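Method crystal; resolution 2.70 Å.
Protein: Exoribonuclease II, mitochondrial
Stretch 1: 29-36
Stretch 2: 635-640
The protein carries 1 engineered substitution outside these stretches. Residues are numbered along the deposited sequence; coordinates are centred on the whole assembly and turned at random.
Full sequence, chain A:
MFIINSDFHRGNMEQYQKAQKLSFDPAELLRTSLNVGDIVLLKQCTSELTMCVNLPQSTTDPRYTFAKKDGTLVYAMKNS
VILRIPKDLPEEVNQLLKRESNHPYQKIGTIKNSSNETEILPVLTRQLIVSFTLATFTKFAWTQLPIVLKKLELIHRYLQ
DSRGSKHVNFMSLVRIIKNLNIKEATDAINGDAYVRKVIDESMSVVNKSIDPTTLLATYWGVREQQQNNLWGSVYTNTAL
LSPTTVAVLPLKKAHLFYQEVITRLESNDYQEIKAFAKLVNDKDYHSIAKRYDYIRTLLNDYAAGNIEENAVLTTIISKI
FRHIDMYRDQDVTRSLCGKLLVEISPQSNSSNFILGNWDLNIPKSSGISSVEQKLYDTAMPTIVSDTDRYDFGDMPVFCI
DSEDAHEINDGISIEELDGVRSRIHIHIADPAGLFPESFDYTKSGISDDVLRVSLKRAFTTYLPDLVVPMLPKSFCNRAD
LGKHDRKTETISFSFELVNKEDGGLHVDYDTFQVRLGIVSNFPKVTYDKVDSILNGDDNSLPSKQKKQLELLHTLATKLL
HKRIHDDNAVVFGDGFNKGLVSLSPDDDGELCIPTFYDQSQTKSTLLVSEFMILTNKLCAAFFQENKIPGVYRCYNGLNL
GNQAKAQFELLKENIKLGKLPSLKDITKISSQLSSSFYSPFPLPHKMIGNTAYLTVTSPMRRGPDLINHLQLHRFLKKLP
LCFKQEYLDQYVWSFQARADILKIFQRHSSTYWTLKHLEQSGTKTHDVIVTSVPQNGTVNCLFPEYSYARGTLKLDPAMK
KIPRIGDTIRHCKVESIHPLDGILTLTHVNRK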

# COMPACT_ATOMS: atom_id res chain seq x y z
N LEU A 29 -13.43 6.06 12.01
CA LEU A 29 -13.05 4.99 11.09
C LEU A 29 -11.83 4.27 11.60
O LEU A 29 -11.76 3.03 11.62
CB LEU A 29 -12.76 5.58 9.72
CG LEU A 29 -13.96 6.21 9.05
CD1 LEU A 29 -13.56 6.97 7.79
CD2 LEU A 29 -15.00 5.12 8.75
N LEU A 30 -10.83 5.04 12.01
CA LEU A 30 -9.63 4.46 12.57
C LEU A 30 -9.91 3.79 13.91
O LEU A 30 -9.41 2.69 14.16
CB LEU A 30 -8.55 5.55 12.71
CG LEU A 30 -7.91 6.20 11.46
CD1 LEU A 30 -8.85 7.02 10.65
CD2 LEU A 30 -6.79 7.09 11.83
N ARG A 31 -10.77 4.38 14.75
CA ARG A 31 -10.98 3.80 16.07
C ARG A 31 -11.85 2.56 16.03
O ARG A 31 -11.82 1.77 16.97
CB ARG A 31 -11.64 4.81 17.00
CG ARG A 31 -10.74 5.95 17.37
CD ARG A 31 -11.33 6.79 18.47
NE ARG A 31 -10.74 8.12 18.48
CZ ARG A 31 -9.54 8.41 18.98
NH1 ARG A 31 -8.79 7.45 19.54
NH2 ARG A 31 -9.08 9.66 18.94
N THR A 32 -12.57 2.34 14.95
CA THR A 32 -13.52 1.25 14.91
C THR A 32 -13.18 0.32 13.76
O THR A 32 -12.55 0.72 12.78
CB THR A 32 -14.95 1.78 14.76
N SER A 33 -13.58 -0.92 13.92
CA SER A 33 -13.55 -1.91 12.86
C SER A 33 -14.96 -2.14 12.34
O SER A 33 -15.95 -1.59 12.84
CB SER A 33 -12.95 -3.21 13.38
OG SER A 33 -13.28 -4.26 12.49
N LEU A 34 -15.05 -2.94 11.27
CA LEU A 34 -16.35 -3.25 10.72
C LEU A 34 -17.17 -3.98 11.76
O LEU A 34 -16.70 -4.95 12.36
CB LEU A 34 -16.23 -4.11 9.46
CG LEU A 34 -17.55 -4.50 8.79
CD1 LEU A 34 -18.14 -3.34 8.06
CD2 LEU A 34 -17.37 -5.65 7.83
N ASN A 35 -18.42 -3.54 11.91
CA ASN A 35 -19.26 -3.95 13.02
C ASN A 35 -20.72 -3.79 12.62
O ASN A 35 -21.05 -3.00 11.72
CB ASN A 35 -18.93 -3.11 14.25
CG ASN A 35 -19.24 -3.82 15.51
OD1 ASN A 35 -19.76 -4.93 15.48
ND2 ASN A 35 -18.83 -3.24 16.63
N VAL A 36 -21.60 -4.50 13.32
CA VAL A 36 -23.03 -4.42 13.00
C VAL A 36 -23.53 -3.01 13.30
O VAL A 36 -23.08 -2.35 14.24
CB VAL A 36 -23.84 -5.49 13.76
CG1 VAL A 36 -23.17 -6.85 13.65
CG2 VAL A 36 -23.99 -5.11 15.19
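Stretch 2 635-640: YNGLNL

Stretch 2 has no regular helix or strand; it runs as an irregular segment past the end of a helix, where Leu-29 to Arg-31 give way to loop and Thr-32 is the first residue to leave helical angles. The two stretches advance in the same sense: Ser-33 CA lies 6.0 Å from Leu-638 CA, and Asn-35 CA 6.2 Å from Asn-639 CA.

The one assigned hydrogen bond between them is at the helix end. Asn-636, with chi1 in m and its CB directed toward stretch 1, gives ND2 to Leu-30 O at 2.7 Å and a nearly straight 164°. A side-chain amide thus serves a main-chain carbonyl in the last turn.

Packing centres on Ser-33, whose CA-to-CB bond also points toward stretch 2. Ser-33 OG is 3.6 Å from Gly-637 O and 3.9 Å from Leu-638 CD2, so polar and apolar neighbours share a small side chain. The backbone angles at Gly-637, phi/psi 91/-173, call for glycine for a local reason: a CB would jam against the carbonyl of Asn-636, while meeting nothing of stretch 1.

Asn-639, the residue most covered here, reaches the loop beyond. The modelled Asn-639 OD1 is 3.0 Å from Leu-34 O, but the amide is probably turned over, leaving the bonding open. Asn-35 OD1 instead accepts from Val-36 N, at 2.9 Å, within its own loop.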

# COMPACT_ATOMS: atom_id res chain seq x y z
N TYR A 635 -2.89 -1.24 14.34
CA TYR A 635 -3.56 -2.43 13.85
C TYR A 635 -4.66 -2.74 14.85
O TYR A 635 -4.37 -2.95 16.03
CB TYR A 635 -2.59 -3.61 13.70
CG TYR A 635 -3.25 -4.89 13.24
CD1 TYR A 635 -4.05 -5.62 14.09
CD2 TYR A 635 -3.07 -5.37 11.95
CE1 TYR A 635 -4.69 -6.77 13.69
CE2 TYR A 635 -3.72 -6.55 11.54
CZ TYR A 635 -4.52 -7.24 12.43
OH TYR A 635 -5.19 -8.40 12.09
N ASN A 636 -5.91 -2.81 14.37
CA ASN A 636 -7.06 -3.00 15.23
C ASN A 636 -7.48 -4.44 15.33
O ASN A 636 -7.90 -4.89 16.40
CB ASN A 636 -8.28 -2.24 14.73
CG ASN A 636 -8.17 -0.77 14.90
OD1 ASN A 636 -7.26 -0.27 15.56
ND2 ASN A 636 -9.12 -0.03 14.31
N GLY A 637 -7.47 -5.14 14.23
CA GLY A 637 -8.06 -6.45 14.23
C GLY A 637 -9.51 -6.31 13.85
O GLY A 637 -10.00 -5.24 13.49
N LEU A 638 -10.22 -7.43 13.96
CA LEU A 638 -11.61 -7.50 13.54
C LEU A 638 -12.55 -7.74 14.71
O LEU A 638 -12.19 -8.31 15.75
CB LEU A 638 -11.80 -8.59 12.49
CG LEU A 638 -11.10 -8.43 11.15
CD1 LEU A 638 -11.40 -9.59 10.23
CD2 LEU A 638 -11.55 -7.16 10.49
N ASN A 639 -13.79 -7.29 14.54
CA ASN A 639 -14.88 -7.70 15.40
C ASN A 639 -15.32 -9.08 14.93
O ASN A 639 -15.76 -9.22 13.79
CB ASN A 639 -16.02 -6.69 15.32
CG ASN A 639 -15.61 -5.31 15.80
OD1 ASN A 639 -15.51 -4.37 15.01
ND2 ASN A 639 -15.37 -5.19 17.10
N LEU A 640 -15.19 -10.10 15.79
CA LEU A 640 -15.42 -11.48 15.37
C LEU A 640 -16.48 -12.19 16.20
O LEU A 640 -16.69 -11.88 17.38
CB LEU A 640 -14.13 -12.30 15.44
CG LEU A 640 -13.13 -11.97 14.36
CD1 LEU A 640 -11.88 -12.76 14.60
CD2 LEU A 640 -13.72 -12.34 13.01